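Local coordinates for protein ECXA (Escherichia coli, PDB 4L63) that probably acts as a zinc-dependent metallopeptidase of the metzincin type, as the enzymatic A chain of an AB5 toxin, at residues I162-G167 and S197-G202; N7-V12 and S203-I208; F108-N113 and F178-G183; M237-S242 and F246-S251. All blocks are in the same frame, centred on the assembly; numbering follows the deposited sequence.

Contact 1: I162-G167 and S197-G202. With ZN (zinc ion), chain G.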
loop_
_atom_site.group_PDB
_atom_site.type_symbol
_atom_site.label_atom_id
_atom_site.label_comp_id
_atom_site.label_asym_id
_atom_site.label_seq_id
_atom_site.Cartn_x
_atom_site.Cartn_y
_atom_site.Cartn_z
ATOM N N ILE A 162 23.980 -10.837 11.801
ATOM C CA ILE A 162 22.938 -10.719 12.831
ATOM C C ILE A 162 21.540 -10.917 12.231
ATOM O O ILE A 162 20.669 -11.548 12.833
ATOM C CB ILE A 162 22.950 -9.333 13.531
ATOM C CG1 ILE A 162 24.329 -8.979 14.089
ATOM C CG2 ILE A 162 21.916 -9.296 14.647
ATOM C CD1 ILE A 162 24.763 -9.805 15.248
ATOM N N GLY A 163 21.326 -10.355 11.048
ATOM C CA GLY A 163 20.073 -10.552 10.334
ATOM C C GLY A 163 19.759 -12.033 10.189
ATOM O O GLY A 163 18.620 -12.459 10.407
ATOM N N HIS A 164 20.782 -12.818 9.846
ATOM C CA HIS A 164 20.648 -14.262 9.686
ATOM C C HIS A 164 20.355 -14.946 11.024
ATOM O O HIS A 164 19.530 -15.860 11.096
ATOM C CB HIS A 164 21.918 -14.846 9.065
ATOM C CG HIS A 164 22.072 -14.546 7.606
ATOM N ND1 HIS A 164 21.016 -14.603 6.723
ATOM C CD2 HIS A 164 23.155 -14.192 6.875
ATOM C CE1 HIS A 164 21.442 -14.296 5.510
ATOM N NE2 HIS A 164 22.735 -14.039 5.575
ATOM N N ILE A 165 21.044 -14.507 12.077
ATOM C CA ILE A 165 20.778 -15.009 13.428
ATOM C C ILE A 165 19.300 -14.826 13.759
ATOM O O ILE A 165 18.668 -15.705 14.348
ATOM C CB ILE A 165 21.632 -14.289 14.494
ATOM C CG1 ILE A 165 23.110 -14.639 14.329
ATOM C CG2 ILE A 165 21.184 -14.679 15.903
ATOM C CD1 ILE A 165 23.406 -16.097 14.554
ATOM N N LEU A 166 18.755 -13.687 13.332
ATOM C CA LEU A 166 17.385 -13.306 13.651
ATOM C C LEU A 166 16.351 -13.876 12.685
ATOM O O LEU A 166 15.192 -13.477 12.723
ATOM C CB LEU A 166 17.264 -11.777 13.685
ATOM C CG LEU A 166 18.116 -11.083 14.752
ATOM C CD1 LEU A 166 18.036 -9.571 14.632
ATOM C CD2 LEU A 166 17.713 -11.549 16.151
ATOM N N GLY A 167 16.764 -14.793 11.812
ATOM C CA GLY A 167 15.811 -15.523 10.994
ATOM C C GLY A 167 15.579 -14.963 9.600
ATOM O O GLY A 167 14.674 -15.417 8.883
ATOM N N SER A 197 17.800 -2.916 1.840
ATOM C CA SER A 197 17.981 -3.860 2.936
ATOM C C SER A 197 19.463 -4.171 3.126
ATOM O O SER A 197 20.223 -4.219 2.165
ATOM C CB SER A 197 17.203 -5.150 2.667
ATOM O OG SER A 197 17.444 -6.122 3.671
ATOM N N ILE A 198 19.866 -4.375 4.373
ATOM C CA ILE A 198 21.227 -4.784 4.663
ATOM C C ILE A 198 21.356 -6.298 4.449
ATOM O O ILE A 198 22.444 -6.868 4.563
ATOM C CB ILE A 198 21.628 -4.376 6.100
ATOM C CG1 ILE A 198 23.154 -4.423 6.271
ATOM C CG2 ILE A 198 20.857 -5.202 7.129
ATOM C CD1 ILE A 198 23.662 -3.696 7.501
ATOM N N MET A 199 20.238 -6.942 4.108
ATOM C CA MET A 199 20.249 -8.375 3.796
ATOM C C MET A 199 20.241 -8.640 2.294
ATOM O O MET A 199 19.874 -9.737 1.859
ATOM C CB MET A 199 19.056 -9.079 4.440
ATOM C CG MET A 199 18.940 -8.844 5.932
ATOM S SD MET A 199 20.453 -9.341 6.792
ATOM C CE MET A 199 20.495 -11.114 6.461
ATOM N N LEU A 200 20.617 -7.636 1.508
ATOM C CA LEU A 200 20.864 -7.839 0.083
ATOM C C LEU A 200 21.816 -9.014 -0.103
ATOM O O LEU A 200 22.752 -9.190 0.677
ATOM C CB LEU A 200 21.461 -6.588 -0.559
ATOM C CG LEU A 200 20.531 -5.387 -0.725
ATOM C CD1 LEU A 200 21.267 -4.259 -1.444
ATOM C CD2 LEU A 200 19.254 -5.776 -1.459
ATOM N N ASN A 201 21.559 -9.833 -1.118
ATOM C CA ASN A 201 22.454 -10.932 -1.440
ATOM C C ASN A 201 23.776 -10.369 -1.956
ATOM O O ASN A 201 23.811 -9.678 -2.979
ATOM C CB ASN A 201 21.807 -11.864 -2.470
ATOM C CG ASN A 201 22.507 -13.202 -2.570
ATOM O OD1 ASN A 201 23.730 -13.283 -2.466
ATOM N ND2 ASN A 201 21.732 -14.261 -2.787
ATOM N N GLY A 202 24.860 -10.656 -1.238
ATOM C CA GLY A 202 26.160 -10.084 -1.543
ATOM C C GLY A 202 26.771 -10.628 -2.818
ATOM O O GLY A 202 27.733 -10.067 -3.350
HETATM ZN ZN ZN G . 24.129 -13.434 3.992
HETATM O O HOH W 1 26.320 -14.325 4.774
#

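Contact 2: N7-V12 and S203-I208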
loop_
_atom_site.group_PDB
_atom_site.type_symbol
_atom_site.label_atom_id
_atom_site.label_comp_id
_atom_site.label_asym_id
_atom_site.label_seq_id
_atom_site.Cartn_x
_atom_site.Cartn_y
_atom_site.Cartn_z
ATOM N N ASN A 7 11.916 -1.901 -5.488
ATOM C CA ASN A 7 11.219 -2.868 -4.631
ATOM C C ASN A 7 12.072 -4.086 -4.313
ATOM O O ASN A 7 12.073 -4.575 -3.183
ATOM C CB ASN A 7 9.914 -3.306 -5.301
ATOM C CG ASN A 7 8.862 -2.218 -5.250
ATOM O OD1 ASN A 7 8.974 -1.274 -4.459
ATOM N ND2 ASN A 7 7.836 -2.337 -6.092
ATOM N N GLU A 8 12.808 -4.565 -5.308
ATOM C CA GLU A 8 13.608 -5.778 -5.124
ATOM C C GLU A 8 14.654 -5.615 -4.017
ATOM O O GLU A 8 15.031 -6.587 -3.367
ATOM C CB GLU A 8 14.283 -6.182 -6.436
ATOM C CG GLU A 8 15.047 -7.525 -6.379
ATOM C CD GLU A 8 14.181 -8.719 -5.979
ATOM O OE1 GLU A 8 12.941 -8.663 -6.145
ATOM O OE2 GLU A 8 14.751 -9.732 -5.508
ATOM N N GLU A 9 15.099 -4.385 -3.778
ATOM C CA GLU A 9 16.084 -4.131 -2.712
ATOM C C GLU A 9 15.452 -3.864 -1.346
ATOM O O GLU A 9 16.164 -3.743 -0.348
ATOM C CB GLU A 9 16.979 -2.950 -3.097
ATOM C CG GLU A 9 17.837 -3.210 -4.329
ATOM C CD GLU A 9 18.665 -1.997 -4.732
ATOM O OE1 GLU A 9 19.019 -1.192 -3.845
ATOM O OE2 GLU A 9 18.937 -1.837 -5.944
ATOM N N LYS A 10 14.124 -3.770 -1.305
ATOM C CA LYS A 10 13.390 -3.581 -0.052
ATOM C C LYS A 10 12.678 -4.858 0.372
ATOM O O LYS A 10 11.956 -4.864 1.371
ATOM C CB LYS A 10 12.344 -2.469 -0.183
ATOM C CG LYS A 10 12.857 -1.161 -0.702
ATOM C CD LYS A 10 11.783 -0.083 -0.608
ATOM C CE LYS A 10 10.601 -0.302 -1.573
ATOM N NZ LYS A 10 9.670 0.900 -1.493
ATOM N N LYS A 11 12.844 -5.913 -0.419
ATOM C CA LYS A 11 12.171 -7.189 -0.174
ATOM C C LYS A 11 12.918 -7.950 0.896
ATOM O O LYS A 11 14.134 -8.077 0.816
ATOM C CB LYS A 11 12.106 -8.021 -1.463
ATOM C CG LYS A 11 11.415 -9.364 -1.311
ATOM C CD LYS A 11 11.545 -10.174 -2.608
ATOM C CE LYS A 11 10.595 -9.658 -3.675
ATOM N NZ LYS A 11 10.788 -10.361 -4.974
ATOM N N VAL A 12 12.188 -8.469 1.878
ATOM C CA VAL A 12 12.791 -9.137 3.018
ATOM C C VAL A 12 12.264 -10.559 3.088
ATOM O O VAL A 12 11.056 -10.778 3.002
ATOM C CB VAL A 12 12.479 -8.392 4.337
ATOM C CG1 VAL A 12 13.027 -9.164 5.552
ATOM C CG2 VAL A 12 13.041 -6.982 4.274
ATOM N N SER A 203 26.214 -11.733 -3.306
ATOM C CA SER A 203 26.631 -12.298 -4.583
ATOM C C SER A 203 26.113 -11.461 -5.749
ATOM O O SER A 203 26.650 -11.522 -6.853
ATOM C CB SER A 203 26.135 -13.743 -4.724
ATOM O OG SER A 203 26.745 -14.600 -3.771
ATOM N N ASN A 204 25.071 -10.673 -5.497
ATOM C CA ASN A 204 24.391 -9.945 -6.567
ATOM C C ASN A 204 24.377 -8.425 -6.379
ATOM O O ASN A 204 24.118 -7.685 -7.324
ATOM C CB ASN A 204 22.952 -10.457 -6.708
ATOM C CG ASN A 204 22.870 -11.977 -6.728
ATOM O OD1 ASN A 204 22.592 -12.616 -5.705
ATOM N ND2 ASN A 204 23.124 -12.565 -7.891
ATOM N N TYR A 205 24.644 -7.963 -5.163
ATOM C CA TYR A 205 24.660 -6.531 -4.873
ATOM C C TYR A 205 25.872 -6.154 -4.047
ATOM O O TYR A 205 26.386 -6.971 -3.284
ATOM C CB TYR A 205 23.413 -6.099 -4.101
ATOM C CG TYR A 205 22.089 -6.474 -4.712
ATOM C CD1 TYR A 205 21.520 -7.714 -4.459
ATOM C CD2 TYR A 205 21.379 -5.570 -5.501
ATOM C CE1 TYR A 205 20.296 -8.062 -4.994
ATOM C CE2 TYR A 205 20.150 -5.910 -6.044
ATOM C CZ TYR A 205 19.614 -7.158 -5.784
ATOM O OH TYR A 205 18.395 -7.520 -6.308
ATOM N N ASP A 206 26.322 -4.913 -4.196
ATOM C CA ASP A 206 27.218 -4.308 -3.220
ATOM C C ASP A 206 26.410 -3.324 -2.389
ATOM O O ASP A 206 25.968 -2.285 -2.895
ATOM C CB ASP A 206 28.395 -3.596 -3.882
ATOM C CG ASP A 206 29.335 -2.964 -2.866
ATOM O OD1 ASP A 206 30.010 -3.709 -2.122
ATOM O OD2 ASP A 206 29.371 -1.718 -2.789
ATOM N N TYR A 207 26.210 -3.667 -1.120
ATOM C CA TYR A 207 25.377 -2.882 -0.212
ATOM C C TYR A 207 25.798 -1.415 -0.147
ATOM O O TYR A 207 24.953 -0.519 -0.138
ATOM C CB TYR A 207 25.415 -3.495 1.190
ATOM C CG TYR A 207 24.711 -2.666 2.243
ATOM C CD1 TYR A 207 23.320 -2.589 2.283
ATOM C CD2 TYR A 207 25.435 -1.955 3.192
ATOM C CE1 TYR A 207 22.674 -1.830 3.243
ATOM C CE2 TYR A 207 24.800 -1.195 4.156
ATOM C CZ TYR A 207 23.420 -1.136 4.178
ATOM O OH TYR A 207 22.786 -0.382 5.138
ATOM N N ILE A 208 27.102 -1.172 -0.096
ATOM C CA ILE A 208 27.604 0.195 0.015
ATOM C C ILE A 208 27.217 1.010 -1.208
ATOM O O ILE A 208 26.733 2.139 -1.097
ATOM C CB ILE A 208 29.128 0.236 0.175
ATOM C CG1 ILE A 208 29.549 -0.503 1.442
ATOM C CG2 ILE A 208 29.615 1.681 0.214
ATOM C CD1 ILE A 208 31.035 -0.408 1.731
HETATM O O HOH W 2 17.582 -9.870 -6.866
#

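Contact 3: F108-N113 and F178-G183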
loop_
_atom_site.group_PDB
_atom_site.type_symbol
_atom_site.label_atom_id
_atom_site.label_comp_id
_atom_site.label_asym_id
_atom_site.label_seq_id
_atom_site.Cartn_x
_atom_site.Cartn_y
_atom_site.Cartn_z
ATOM N N PHE A 108 21.957 -20.799 10.866
ATOM C CA PHE A 108 20.719 -20.645 11.623
ATOM C C PHE A 108 20.247 -21.996 12.130
ATOM O O PHE A 108 19.918 -22.888 11.344
ATOM C CB PHE A 108 19.625 -19.991 10.775
ATOM C CG PHE A 108 18.345 -19.730 11.532
ATOM C CD1 PHE A 108 18.250 -18.666 12.415
ATOM C CD2 PHE A 108 17.240 -20.550 11.359
ATOM C CE1 PHE A 108 17.072 -18.420 13.110
ATOM C CE2 PHE A 108 16.060 -20.308 12.043
ATOM C CZ PHE A 108 15.978 -19.244 12.925
ATOM N N ASP A 109 20.212 -22.134 13.449
ATOM C CA ASP A 109 19.857 -23.394 14.088
ATOM C C ASP A 109 18.591 -23.258 14.932
ATOM O O ASP A 109 18.589 -22.571 15.955
ATOM C CB ASP A 109 21.019 -23.890 14.951
ATOM C CG ASP A 109 20.677 -25.148 15.721
ATOM O OD1 ASP A 109 19.846 -25.944 15.233
ATOM O OD2 ASP A 109 21.242 -25.340 16.818
ATOM N N PRO A 110 17.509 -23.920 14.502
ATOM C CA PRO A 110 16.217 -23.869 15.195
ATOM C C PRO A 110 16.279 -24.395 16.633
ATOM O O PRO A 110 15.364 -24.137 17.416
ATOM C CB PRO A 110 15.322 -24.754 14.325
ATOM C CG PRO A 110 15.943 -24.682 12.958
ATOM C CD PRO A 110 17.418 -24.638 13.217
ATOM N N SER A 111 17.342 -25.118 16.972
ATOM C CA SER A 111 17.525 -25.596 18.339
ATOM C C SER A 111 18.038 -24.487 19.256
ATOM O O SER A 111 17.993 -24.614 20.478
ATOM C CB SER A 111 18.487 -26.787 18.369
ATOM O OG SER A 111 17.887 -27.933 17.790
ATOM N N GLY A 112 18.530 -23.404 18.660
ATOM C CA GLY A 112 19.003 -22.265 19.422
ATOM C C GLY A 112 20.498 -22.033 19.325
ATOM O O GLY A 112 20.976 -20.937 19.615
ATOM N N ASN A 113 21.241 -23.063 18.922
ATOM C CA ASN A 113 22.690 -22.950 18.782
ATOM C C ASN A 113 23.113 -22.413 17.414
ATOM O O ASN A 113 23.851 -23.067 16.673
ATOM C CB ASN A 113 23.363 -24.299 19.034
ATOM C CG ASN A 113 24.866 -24.175 19.161
ATOM O OD1 ASN A 113 25.376 -23.149 19.611
ATOM N ND2 ASN A 113 25.585 -25.213 18.751
ATOM N N PHE A 178 16.311 -24.344 1.775
ATOM C CA PHE A 178 17.459 -24.278 2.670
ATOM C C PHE A 178 17.427 -25.488 3.612
ATOM O O PHE A 178 16.446 -26.236 3.598
ATOM C CB PHE A 178 17.441 -22.940 3.421
ATOM C CG PHE A 178 17.628 -21.759 2.516
ATOM C CD1 PHE A 178 18.900 -21.306 2.202
ATOM C CD2 PHE A 178 16.533 -21.119 1.952
ATOM C CE1 PHE A 178 19.080 -20.232 1.350
ATOM C CE2 PHE A 178 16.706 -20.048 1.095
ATOM C CZ PHE A 178 17.983 -19.601 0.797
ATOM N N PRO A 179 18.502 -25.707 4.399
ATOM C CA PRO A 179 18.558 -26.918 5.235
ATOM C C PRO A 179 17.351 -27.153 6.142
ATOM O O PRO A 179 16.987 -28.306 6.358
ATOM C CB PRO A 179 19.811 -26.688 6.084
ATOM C CG PRO A 179 20.700 -25.911 5.197
ATOM C CD PRO A 179 19.795 -24.994 4.410
ATOM N N HIS A 180 16.737 -26.094 6.659
ATOM C CA HIS A 180 15.656 -26.278 7.622
ATOM C C HIS A 180 14.319 -25.781 7.092
ATOM O O HIS A 180 13.370 -25.597 7.855
ATOM C CB HIS A 180 16.002 -25.582 8.943
ATOM C CG HIS A 180 17.182 -26.185 9.641
ATOM N ND1 HIS A 180 18.325 -25.469 9.932
ATOM C CD2 HIS A 180 17.404 -27.440 10.093
ATOM C CE1 HIS A 180 19.193 -26.254 10.540
ATOM N NE2 HIS A 180 18.660 -27.459 10.650
ATOM N N GLY A 181 14.237 -25.582 5.780
ATOM C CA GLY A 181 12.988 -25.161 5.176
ATOM C C GLY A 181 13.125 -24.363 3.893
ATOM O O GLY A 181 13.829 -24.765 2.966
ATOM N N VAL A 182 12.442 -23.224 3.849
ATOM C CA VAL A 182 12.312 -22.451 2.623
ATOM C C VAL A 182 12.213 -20.964 2.968
ATOM O O VAL A 182 11.685 -20.599 4.018
ATOM C CB VAL A 182 11.071 -22.921 1.804
ATOM C CG1 VAL A 182 9.781 -22.731 2.608
ATOM C CG2 VAL A 182 10.980 -22.195 0.456
ATOM N N GLY A 183 12.749 -20.105 2.109
ATOM C CA GLY A 183 12.582 -18.672 2.299
ATOM C C GLY A 183 11.199 -18.223 1.880
ATOM O O GLY A 183 10.693 -18.638 0.837
#

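Contact 4: M237-S242 and F246-S251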
loop_
_atom_site.group_PDB
_atom_site.type_symbol
_atom_site.label_atom_id
_atom_site.label_comp_id
_atom_site.label_asym_id
_atom_site.label_seq_id
_atom_site.Cartn_x
_atom_site.Cartn_y
_atom_site.Cartn_z
ATOM N N MET A 237 9.508 -12.406 12.570
ATOM C CA MET A 237 10.257 -13.585 13.015
ATOM C C MET A 237 10.179 -13.751 14.526
ATOM O O MET A 237 10.367 -14.855 15.036
ATOM C CB MET A 237 11.727 -13.509 12.590
ATOM C CG MET A 237 11.956 -13.435 11.069
ATOM S SD MET A 237 11.021 -14.647 10.110
ATOM C CE MET A 237 11.772 -16.185 10.646
ATOM N N ARG A 238 9.918 -12.659 15.241
ATOM C CA ARG A 238 9.763 -12.735 16.698
ATOM C C ARG A 238 8.437 -13.366 17.098
ATOM O O ARG A 238 8.310 -13.884 18.198
ATOM C CB ARG A 238 9.869 -11.354 17.349
ATOM C CG ARG A 238 11.264 -10.786 17.388
ATOM C CD ARG A 238 11.261 -9.401 17.994
ATOM N NE ARG A 238 10.740 -9.394 19.357
ATOM C CZ ARG A 238 9.963 -8.438 19.853
ATOM N NH1 ARG A 238 9.609 -7.408 19.095
ATOM N NH2 ARG A 238 9.537 -8.513 21.106
ATOM N N ARG A 239 7.440 -13.323 16.220
ATOM C CA ARG A 239 6.150 -13.904 16.577
ATOM C C ARG A 239 5.854 -15.160 15.764
ATOM O O ARG A 239 4.978 -15.946 16.124
ATOM C CB ARG A 239 5.022 -12.881 16.409
ATOM C CG ARG A 239 4.711 -12.493 14.982
ATOM C CD ARG A 239 3.445 -11.652 14.938
ATOM N NE ARG A 239 3.094 -11.261 13.577
ATOM C CZ ARG A 239 3.521 -10.152 12.983
ATOM N NH1 ARG A 239 4.316 -9.308 13.633
ATOM N NH2 ARG A 239 3.147 -9.883 11.740
ATOM N N GLY A 240 6.598 -15.350 14.678
ATOM C CA GLY A 240 6.449 -16.530 13.847
ATOM C C GLY A 240 5.047 -16.685 13.295
ATOM O O GLY A 240 4.371 -15.698 13.006
ATOM N N GLY A 241 4.601 -17.928 13.162
ATOM C CA GLY A 241 3.292 -18.210 12.603
ATOM C C GLY A 241 3.366 -18.575 11.133
ATOM O O GLY A 241 4.449 -18.822 10.600
ATOM N N SER A 242 2.211 -18.602 10.475
ATOM C CA SER A 242 2.130 -19.006 9.073
ATOM C C SER A 242 2.785 -18.001 8.140
ATOM O O SER A 242 2.657 -16.792 8.326
ATOM C CB SER A 242 0.671 -19.209 8.654
ATOM O OG SER A 242 0.581 -19.521 7.273
ATOM N N PHE A 246 -1.591 -12.791 6.350
ATOM C CA PHE A 246 -1.484 -11.431 5.821
ATOM C C PHE A 246 -0.783 -10.518 6.822
ATOM O O PHE A 246 -0.104 -9.566 6.437
ATOM C CB PHE A 246 -2.864 -10.870 5.472
ATOM C CG PHE A 246 -3.576 -11.636 4.384
ATOM C CD1 PHE A 246 -2.861 -12.225 3.354
ATOM C CD2 PHE A 246 -4.950 -11.786 4.411
ATOM C CE1 PHE A 246 -3.512 -12.940 2.359
ATOM C CE2 PHE A 246 -5.607 -12.504 3.419
ATOM C CZ PHE A 246 -4.883 -13.074 2.392
ATOM N N THR A 247 -0.946 -10.795 8.111
ATOM C CA THR A 247 -0.281 -9.950 9.104
ATOM C C THR A 247 1.235 -10.181 9.021
ATOM O O THR A 247 2.023 -9.276 9.298
ATOM C CB THR A 247 -0.795 -10.218 10.537
ATOM O OG1 THR A 247 -0.503 -11.564 10.906
ATOM C CG2 THR A 247 -2.297 -10.005 10.612
ATOM N N ASN A 248 1.633 -11.390 8.623
ATOM C CA ASN A 248 3.047 -11.710 8.451
ATOM C C ASN A 248 3.596 -11.272 7.090
ATOM O O ASN A 248 4.739 -10.843 6.997
ATOM C CB ASN A 248 3.289 -13.217 8.632
ATOM C CG ASN A 248 3.244 -13.642 10.089
ATOM O OD1 ASN A 248 3.401 -12.817 10.984
ATOM N ND2 ASN A 248 3.041 -14.934 10.328
ATOM N N ARG A 249 2.789 -11.395 6.041
ATOM C CA ARG A 249 3.274 -11.090 4.693
ATOM C C ARG A 249 3.424 -9.598 4.407
ATOM O O ARG A 249 4.231 -9.211 3.548
ATOM C CB ARG A 249 2.352 -11.688 3.630
ATOM C CG ARG A 249 2.312 -13.210 3.597
ATOM C CD ARG A 249 1.366 -13.686 2.505
ATOM N NE ARG A 249 1.644 -13.005 1.246
ATOM C CZ ARG A 249 0.885 -13.080 0.156
ATOM N NH1 ARG A 249 -0.231 -13.794 0.164
ATOM N NH2 ARG A 249 1.237 -12.415 -0.936
ATOM N N PHE A 250 2.630 -8.773 5.096
ATOM C CA PHE A 250 2.590 -7.337 4.799
ATOM C C PHE A 250 2.861 -6.503 6.038
ATOM O O PHE A 250 2.384 -6.845 7.112
ATOM C CB PHE A 250 1.234 -6.935 4.224
ATOM C CG PHE A 250 0.800 -7.761 3.056
ATOM C CD1 PHE A 250 1.388 -7.587 1.818
ATOM C CD2 PHE A 250 -0.225 -8.680 3.184
ATOM C CE1 PHE A 250 0.980 -8.339 0.741
ATOM C CE2 PHE A 250 -0.633 -9.437 2.109
ATOM C CZ PHE A 250 -0.029 -9.273 0.893
ATOM N N SER A 251 3.596 -5.399 5.890
ATOM C CA SER A 251 3.863 -4.542 7.046
ATOM C C SER A 251 3.360 -3.106 6.861
ATOM O O SER A 251 3.548 -2.275 7.745
ATOM C CB SER A 251 5.364 -4.514 7.371
ATOM O OG SER A 251 6.098 -3.828 6.364
#

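Contact 1: I162-G167 and S197-G202
Met199 lays its terminal methyl against the imidazole of His164, the residue whose NE2 holds the zinc ion at 2.2 Å. The methyl CE sits over one ring face, 3.6 Å from the ring centroid and 18° off the normal, a CH-pi contact displaced toward the ND1-CE1 side: CE is 3.5 Å from His164 CE1. Sulfur stands farther back, with SD resting 3.8 Å from Gly163 CA. With no side chain at Gly163, the sulfur lies directly on the helix backbone. Bends at chi2 and chi3 (-56° and -64°) fold the methionine chain back on itself and bring its methyl to the ring face.

The imidazole is held at its other nitrogen too: His164 ND1 is hydrogen-bonded to the carbonyl of Leu168, leaving NE2 for the metal, which His160, His170 and a water also bind. Met199 is itself part of a type I turn from Ser197 to Leu200, and an ST turn, Met199 N to Ser197 OG at 2.9 Å, braces its start. At the other side, Gly167 closes the helix in a Schellman motif. A methionine in a tight turn beneath a zinc-binding HExxH helix is the Met-turn of the metzincins.

Contact 2: N7-V12 and S203-I208
The loop that leads from the Met-turn region into helix 207-215 is covered on one side by the N-terminal segment 7-12, and Tyr205 is the residue that reaches across. It touches at two points: OH comes within 3.3 Å of Glu8 CG, while the ring atom CE2 packs against the methylene Glu9 CG at 3.9 Å. The phenol meets the Glu8 side chain at about a right angle, yet ring and carboxylate planes are turned only 21° apart.

A water joins the polar ends. It lies 2.5 Å from Tyr205 OH and donates to Glu8 OE2 at 3.1 Å. The other carboxylate oxygen, OE1, receives Lys11 NZ on its syn lone pair at 3.0 Å in a salt bridge, so both oxygens of Glu8 are engaged. A bend at chi2 (58°) swings this carboxylate back beside Lys11. In the metzincin-like fold this joins the start of the chain to the segment entering helix 207-215, where Asp206 is the N-cap, its OD2 accepting from Asp209 N. Glu9, extended beyond CG, runs past the tyrosine ring to a salt bridge with Arg210 on that helix, while Tyr205 OH has a further, weak hydrogen bond from Asn171 ND2.

Contact 3: F108-N113 and F178-G183
Pro110 lays its CD methylene over one face of the His180 imidazole. CD stands 3.7 Å from the imidazole centroid and 19° off the ring normal, a CH-pi contact offset toward the rim, with ND1 its closest ring atom at 3.5 Å. Pro110 CG lies by the neighbouring rim atom, 3.8 Å from His180 CG, so two adjacent methylenes share the flat surface. With CG beside its backbone N (chi1 -65°), the histidine ring reaches across to the proline. Over the opposite face, more loosely, comes CB of Pro179, the residue just before the histidine. The imidazole is thus lodged between two prolines, one from each segment. Near the plane of the ring, at its edge, the carbonyl Phe108 O faces His180 ND1 at 3.3 Å.

Both partners sit on type I beta turns, one from Asp109 to Gly112 in the loop between strands 104-107 and 115-119, the other from Phe178 to Gly181 at the hairpin joining strands 177-178 and 181-186. The contact therefore sets the turn of one sheet against the hairpin of another. An Asx turn stiffens the first: Asp109 OD1 accepts Ser111 N at 3.2 Å, the donor arriving from above the carboxylate plane, and OD2 takes a weak bond from Asn113 N. This carboxylate is also 5.0 Å from His180 NE2, near enough that it might favour a protonated imidazole. The hairpin is held by two tyrosines: Tyr15 OH bonds to His180 N and Tyr23 OH to His180 O. Phe108 turns its ring inward, against that of Tyr15 and the side chains of Ile28 and Tyr29.

Contact 4: M237-S242 and F246-S251
Asn248 spends both hydrogens of its amide on the backbone of the segment opposite. The shorter and straighter bond runs from ND2 to Ser242 O, 2.8 Å long and nearly linear at 175°, with the acceptor lying in the amide plane. The second, from ND2 to Gly240 O, is 3.1 Å and more bent, and here the donor stands above the carbonyl plane. Two carbonyls two residues apart are thus gathered by one nitrogen, which holds the 240-242 backbone in place and fixes the rotation of the amide. Between them, Gly241 C lies 3.7 Å from Asn248 ND2.

The other end of the amide faces Arg239. Its OD1 has NE of Arg239 at 3.0 Å and NH2 of the same guanidinium at an equal distance, and the two planes are tilted 29° apart. Thr247 O approaches the guanidinium at its edge, 2.8 Å from Arg239 NH2, but at an angle too poor for a hydrogen bond. Arg239 gets there with CG placed between the backbone N and the carbonyl carbon (chi1 69°), its chain then extended to NE. The hydroxyl of Thr247 is instead bonded to Ser245 OG, and Ser242 OG to Asn244 N.

The contact closes the tight return from helix 228-239 through strand 241-242, which pairs with strand 21-22, into the short helix 246-249; Asn248 also touches Leu22 and Val236.

Overall arrangement
From the N terminus, segment 7-12 meets 203-208 in contact 2, closing the longest loop, and contacts 1 and 3 both lie within it. These two cross: 108-113 comes first, then 162-167 on the zinc-binding helix, then 178-183 and finally 197-202. They also touch, through Phe108 packed on the end of the helix, while Ser197 and Glu9 link contact 1 to contact 2. Contact 4 follows in series as a short local loop, yet Met237 reaches back to Leu166 and Gly167. Contact 1 therefore lies against all three others, joining the N-terminal segment, a sheet-edge loop and the helix 228-239 region to the helix that carries zinc ligands and to the turn beside it.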